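Local atomic coordinates of protein CbbY (Rhodobacter sphaeroides, PDB entry 4UAS), a protein that removes phosphate from xylulose-1,5-bisphosphate, a potent inhibitor of Rubisco, using magnesium as cofactor. Residues Val193-Tyr198 / Asp208-Ser213; Ile156-Leu161 / Lys185-Arg190. All blocks are in the same frame, centred on the assembly; numbering follows the deposited sequence.

Contact 1. Residues Val193-Tyr198 / Asp208-Ser213; sequences VSPGFY and DRLLDS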
loop_
_atom_site.group_PDB
_atom_site.type_symbol
_atom_site.label_atom_id
_atom_site.label_comp_id
_atom_site.label_asym_id
_atom_site.label_seq_id
_atom_site.Cartn_x
_atom_site.Cartn_y
_atom_site.Cartn_z
ATOM N N VAL A 193 -10.446 -2.789 -7.882
ATOM C CA VAL A 193 -9.127 -2.440 -8.311
ATOM C C VAL A 193 -9.157 -1.162 -9.150
ATOM O O VAL A 193 -9.937 -1.081 -10.102
ATOM C CB VAL A 193 -8.437 -3.590 -9.064
ATOM C CG1 VAL A 193 -7.092 -3.151 -9.614
ATOM C CG2 VAL A 193 -8.290 -4.815 -8.200
ATOM N N SER A 194 -8.224 -0.255 -8.896
ATOM C CA SER A 194 -7.907 0.841 -9.836
ATOM C C SER A 194 -6.408 0.907 -9.956
ATOM O O SER A 194 -5.722 1.243 -8.990
ATOM C CB SER A 194 -8.436 2.175 -9.407
ATOM O OG SER A 194 -8.164 3.154 -10.435
ATOM N N PRO A 195 -5.833 0.515 -11.118
ATOM C CA PRO A 195 -4.364 0.497 -11.238
ATOM C C PRO A 195 -3.756 1.852 -11.357
ATOM O O PRO A 195 -4.440 2.858 -11.500
ATOM C CB PRO A 195 -4.113 -0.368 -12.448
ATOM C CG PRO A 195 -5.278 -0.194 -13.233
ATOM C CD PRO A 195 -6.508 0.076 -12.363
ATOM N N GLY A 196 -2.463 1.877 -11.319
ATOM C CA GLY A 196 -1.718 3.098 -11.507
ATOM C C GLY A 196 -0.527 2.816 -12.324
ATOM O O GLY A 196 -0.430 1.782 -12.989
ATOM N N PHE A 197 0.401 3.771 -12.309
ATOM C CA PHE A 197 1.488 3.748 -13.211
ATOM C C PHE A 197 2.236 2.390 -13.292
ATOM O O PHE A 197 2.528 1.848 -14.370
ATOM C CB PHE A 197 2.522 4.901 -12.863
ATOM C CG PHE A 197 3.739 4.905 -13.726
ATOM C CD1 PHE A 197 3.653 5.211 -15.036
ATOM C CD2 PHE A 197 5.007 4.672 -13.181
ATOM C CE1 PHE A 197 4.749 5.201 -15.838
ATOM C CE2 PHE A 197 6.107 4.702 -13.975
ATOM C CZ PHE A 197 5.998 4.936 -15.311
ATOM N N TYR A 198 2.602 1.894 -12.124
ATOM C CA TYR A 198 3.446 0.726 -12.063
ATOM C C TYR A 198 2.680 -0.584 -12.174
ATOM O O TYR A 198 3.287 -1.637 -12.233
ATOM C CB TYR A 198 4.265 0.732 -10.793
ATOM C CG TYR A 198 5.491 1.581 -10.860
ATOM C CD1 TYR A 198 5.644 2.714 -10.066
ATOM C CD2 TYR A 198 6.546 1.210 -11.654
ATOM C CE1 TYR A 198 6.811 3.442 -10.083
ATOM C CE2 TYR A 198 7.752 1.955 -11.694
ATOM C CZ TYR A 198 7.857 3.068 -10.899
ATOM O OH TYR A 198 9.055 3.738 -10.938
ATOM N N ASP A 208 -13.766 -7.551 -8.631
ATOM C CA ASP A 208 -15.245 -7.340 -8.672
ATOM C C ASP A 208 -15.602 -6.106 -9.529
ATOM O O ASP A 208 -16.612 -6.113 -10.195
ATOM C CB ASP A 208 -15.758 -7.240 -7.284
ATOM C CG ASP A 208 -15.659 -8.600 -6.631
ATOM O OD1 ASP A 208 -16.552 -9.452 -6.782
ATOM O OD2 ASP A 208 -14.597 -8.821 -5.974
ATOM N N ARG A 209 -14.771 -5.055 -9.452
ATOM C CA ARG A 209 -14.817 -3.944 -10.406
ATOM C C ARG A 209 -13.358 -3.590 -10.701
ATOM O O ARG A 209 -12.496 -3.680 -9.864
ATOM C CB ARG A 209 -15.559 -2.720 -9.883
ATOM C CG ARG A 209 -17.010 -2.962 -9.515
ATOM C CD ARG A 209 -17.718 -1.736 -8.980
ATOM N NE ARG A 209 -17.853 -0.671 -9.957
ATOM C CZ ARG A 209 -18.212 0.552 -9.625
ATOM N NH1 ARG A 209 -18.475 0.879 -8.362
ATOM N NH2 ARG A 209 -18.235 1.512 -10.549
ATOM N N LEU A 210 -13.152 -3.100 -11.942
ATOM C CA LEU A 210 -11.851 -2.628 -12.406
ATOM C C LEU A 210 -12.101 -1.228 -12.936
ATOM O O LEU A 210 -12.811 -1.075 -13.945
ATOM C CB LEU A 210 -11.240 -3.538 -13.433
ATOM C CG LEU A 210 -9.927 -3.111 -14.012
ATOM C CD1 LEU A 210 -8.849 -3.068 -12.935
ATOM C CD2 LEU A 210 -9.499 -4.065 -15.115
ATOM N N LEU A 211 -11.548 -0.215 -12.289
ATOM C CA LEU A 211 -11.882 1.179 -12.540
ATOM C C LEU A 211 -10.665 1.960 -12.962
ATOM O O LEU A 211 -9.564 1.777 -12.402
ATOM C CB LEU A 211 -12.383 1.817 -11.236
ATOM C CG LEU A 211 -13.612 1.149 -10.580
ATOM C CD1 LEU A 211 -13.956 1.910 -9.323
ATOM C CD2 LEU A 211 -14.786 1.059 -11.499
ATOM N N ASP A 212 -10.853 2.913 -13.863
ATOM C CA ASP A 212 -9.799 3.836 -14.158
ATOM C C ASP A 212 -9.481 4.803 -13.050
ATOM O O ASP A 212 -8.361 5.322 -12.946
ATOM C CB ASP A 212 -10.126 4.631 -15.447
ATOM C CG ASP A 212 -10.067 3.824 -16.736
ATOM O OD1 ASP A 212 -9.476 2.744 -16.742
ATOM O OD2 ASP A 212 -10.626 4.320 -17.749
ATOM N N SER A 213 -10.462 5.076 -12.183
ATOM C CA SER A 213 -10.309 5.967 -11.066
ATOM C C SER A 213 -11.256 5.556 -9.956
ATOM O O SER A 213 -12.382 5.189 -10.245
ATOM C CB SER A 213 -10.703 7.395 -11.471
ATOM O OG SER A 213 -10.658 8.287 -10.357
HETATM O O HOH W 1 -6.210 3.606 -13.432
#
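The hydroxyl of S194 donates to the backbone O of L211, with OG and O 2.8 Å apart. OG stands above the carbonyl plane of L211, about 45° out of it. It is anti to the backbone N (chi1 -176°) and so lies beside the carbonyl carbon of S194, from where it meets L211 O. S194 CA adds a C-H...O contact to the same oxygen, at 3.2 Å from L211 O. The hydroxyl does the gripping, and the CA-H adds only a weak contact. An alanine at S194 would probably leave the L211 carbonyl without its hydroxyl donor and the turn after the short strand less firmly tied.

Two backbone bonds precede this one. V193 N donates to R209 O at 3.0 Å, and L211 N donates to V193 O at 2.9 Å. They bracket L210, which pairs with V193 in parallel register. The side chains of V193 and L210 lie on the same face of the sheet. L210 CD1 packs 3.8 Å from V193 CG1. L210 also meets P195 CD, and the side chains of P195 and L210 cross at about a right angle. Farther on, one water donates to both P195 O, at 2.7 Å, and D212 O. It continues the join where direct pairing has stopped. R209 turns its guanidinium elsewhere, to the backbone oxygens of L217, G222 and E216.

The pairing adds strand 209-210 to the outer edge of the parallel sheet beside strand 190-193, within the Rossmann-like core of a HAD-superfamily hydrolase.

Contact 2. Residues Ile156-Leu161 / Lys185-Arg190; sequences IYRLAL and KGAGLR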
loop_
_atom_site.group_PDB
_atom_site.type_symbol
_atom_site.label_atom_id
_atom_site.label_comp_id
_atom_site.label_asym_id
_atom_site.label_seq_id
_atom_site.Cartn_x
_atom_site.Cartn_y
_atom_site.Cartn_z
ATOM N N ILE A 156 -2.295 -10.419 5.884
ATOM C CA ILE A 156 -2.480 -9.088 6.402
ATOM C C ILE A 156 -3.981 -8.714 6.400
ATOM O O ILE A 156 -4.454 -7.998 7.293
ATOM C CB ILE A 156 -1.647 -8.064 5.606
ATOM C CG1 ILE A 156 -1.484 -6.761 6.378
ATOM C CG2 ILE A 156 -2.130 -7.880 4.186
ATOM C CD1 ILE A 156 -0.682 -6.898 7.678
ATOM N N TYR A 157 -4.739 -9.151 5.391
ATOM C CA TYR A 157 -6.171 -8.957 5.367
ATOM C C TYR A 157 -6.887 -9.750 6.422
ATOM O O TYR A 157 -7.838 -9.285 7.049
ATOM C CB TYR A 157 -6.751 -9.243 3.973
ATOM C CG TYR A 157 -6.569 -8.126 2.953
ATOM C CD1 TYR A 157 -5.684 -8.196 1.914
ATOM C CD2 TYR A 157 -7.360 -6.996 3.049
ATOM C CE1 TYR A 157 -5.574 -7.158 0.980
ATOM C CE2 TYR A 157 -7.271 -5.971 2.146
ATOM C CZ TYR A 157 -6.367 -6.030 1.122
ATOM O OH TYR A 157 -6.330 -5.017 0.215
ATOM N N ARG A 158 -6.454 -10.999 6.638
ATOM C CA ARG A 158 -7.012 -11.804 7.739
ATOM C C ARG A 158 -6.790 -11.153 9.085
ATOM O O ARG A 158 -7.701 -11.169 9.933
ATOM C CB ARG A 158 -6.420 -13.200 7.695
ATOM C CG ARG A 158 -6.819 -13.983 6.450
ATOM C CD ARG A 158 -6.140 -15.326 6.332
ATOM N NE ARG A 158 -6.609 -16.041 5.162
ATOM C CZ ARG A 158 -5.884 -16.774 4.355
ATOM N NH1 ARG A 158 -4.558 -16.919 4.509
ATOM N NH2 ARG A 158 -6.507 -17.365 3.360
ATOM N N LEU A 159 -5.627 -10.565 9.289
ATOM C CA LEU A 159 -5.350 -9.829 10.540
ATOM C C LEU A 159 -6.326 -8.675 10.676
ATOM O O LEU A 159 -6.971 -8.489 11.709
ATOM C CB LEU A 159 -3.895 -9.358 10.523
ATOM C CG LEU A 159 -3.531 -8.326 11.580
ATOM C CD1 LEU A 159 -3.811 -8.754 12.968
ATOM C CD2 LEU A 159 -2.129 -7.802 11.359
ATOM N N ALA A 160 -6.442 -7.838 9.623
ATOM C CA ALA A 160 -7.299 -6.690 9.677
ATOM C C ALA A 160 -8.732 -7.090 9.969
ATOM O O ALA A 160 -9.431 -6.415 10.755
ATOM C CB ALA A 160 -7.205 -5.930 8.361
ATOM N N LEU A 161 -9.207 -8.111 9.293
ATOM C CA LEU A 161 -10.598 -8.570 9.510
ATOM C C LEU A 161 -10.819 -9.083 10.930
ATOM O O LEU A 161 -11.907 -8.863 11.510
ATOM C CB LEU A 161 -10.962 -9.634 8.528
ATOM C CG LEU A 161 -11.201 -9.159 7.095
ATOM C CD1 LEU A 161 -11.210 -10.356 6.151
ATOM C CD2 LEU A 161 -12.485 -8.391 7.008
ATOM N N LYS A 185 -8.636 -11.405 -2.202
ATOM C CA LYS A 185 -9.498 -12.525 -2.582
ATOM C C LYS A 185 -9.271 -13.752 -1.724
ATOM O O LYS A 185 -10.215 -14.469 -1.351
ATOM C CB LYS A 185 -9.337 -12.835 -4.067
ATOM C CG LYS A 185 -9.929 -11.798 -4.967
ATOM C CD LYS A 185 -11.488 -12.082 -4.991
ATOM C CE LYS A 185 -12.244 -10.903 -5.467
ATOM N NZ LYS A 185 -13.687 -11.322 -5.634
ATOM N N GLY A 186 -8.016 -14.017 -1.357
ATOM C CA GLY A 186 -7.680 -15.133 -0.449
ATOM C C GLY A 186 -8.263 -14.983 0.929
ATOM O O GLY A 186 -8.449 -15.961 1.628
ATOM N N ALA A 187 -8.537 -13.741 1.348
ATOM C CA ALA A 187 -9.180 -13.446 2.616
ATOM C C ALA A 187 -10.702 -13.432 2.503
ATOM O O ALA A 187 -11.384 -13.121 3.446
ATOM C CB ALA A 187 -8.641 -12.133 3.169
ATOM N N GLY A 188 -11.234 -13.798 1.336
ATOM C CA GLY A 188 -12.672 -13.883 1.124
ATOM C C GLY A 188 -13.339 -12.572 0.793
ATOM O O GLY A 188 -14.569 -12.462 0.879
ATOM N N LEU A 189 -12.561 -11.554 0.417
ATOM C CA LEU A 189 -13.100 -10.214 0.198
ATOM C C LEU A 189 -13.370 -9.957 -1.269
ATOM O O LEU A 189 -12.558 -10.244 -2.142
ATOM C CB LEU A 189 -12.039 -9.176 0.671
ATOM C CG LEU A 189 -11.847 -9.134 2.180
ATOM C CD1 LEU A 189 -10.579 -8.436 2.514
ATOM C CD2 LEU A 189 -13.015 -8.453 2.838
ATOM N N ARG A 190 -14.489 -9.320 -1.502
ATOM C CA ARG A 190 -14.667 -8.596 -2.744
ATOM C C ARG A 190 -13.642 -7.482 -2.840
ATOM O O ARG A 190 -13.244 -6.885 -1.838
ATOM C CB ARG A 190 -16.059 -8.079 -2.860
ATOM C CG ARG A 190 -17.090 -9.288 -3.114
ATOM C CD ARG A 190 -18.504 -8.915 -3.442
ATOM N NE ARG A 190 -18.936 -7.954 -2.417
ATOM C CZ ARG A 190 -19.137 -6.643 -2.575
ATOM N NH1 ARG A 190 -18.799 -6.080 -3.735
ATOM N NH2 ARG A 190 -19.557 -5.892 -1.537
#
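A187 CB pushes against Y157 CB at 3.5 Å, where helix 155-164 meets the end of helix 178-186. The methyl is a small knob. Y157 CB, R158 CG and L161 CD1 lie round it, so it sits in a shallow hollow on the helix surface. L189 supplies the second bump. Its CD1 comes 3.6 Å from Y157 CD2, and the two side chains cross obliquely. The same methyl meets L161 CD1 tip to tip at 4.2 Å. CG of Y157 is anti to the carbonyl carbon (chi1 -79°), which starts the ring off beside L189. Y157 also packs on strands 4-7 and 171-175, and L189 on A171, so the contact lies over the central sheet.

The loop shape brings both bumps to the helix. G188, with positive phi, is the C-prime residue of a Schellman motif: G188 N bonds K185 O, and L189 N bonds the carbonyl one residue earlier. On the solvent-exposed side, R158 NH2 makes a weak bond to G186 O at 3.0 Å, with an N-H...O angle of only 124°. R158 NH1 forms a salt bridge with D155, its stronger partner, and Y157 OH bonds E175.

The chemistry is thus mainly apolar, implying that cohesion rests on the fit of methyls and ring.

The two contacts follow one another along the chain, contact 2 first, and their centres lie 19 Å apart. Strand 190-193 joins them: R190 ends contact 2 and V193 begins contact 1. They also touch directly, through a salt bridge of 2.7 Å between D208 OD2 and K185 NZ. D208 OD2 accepts from C191 N as well, so one carboxylate oxygen serves both a lysine and the strand between the contacts. Both contacts lie near the magnesium site of D8, D10 and D176. The side chain of P195 is about 6 Å from that of D176. The side chain of Y157 is about 4 Å from that of D8, the probable nucleophile, and about 8 Å from the magnesium ion.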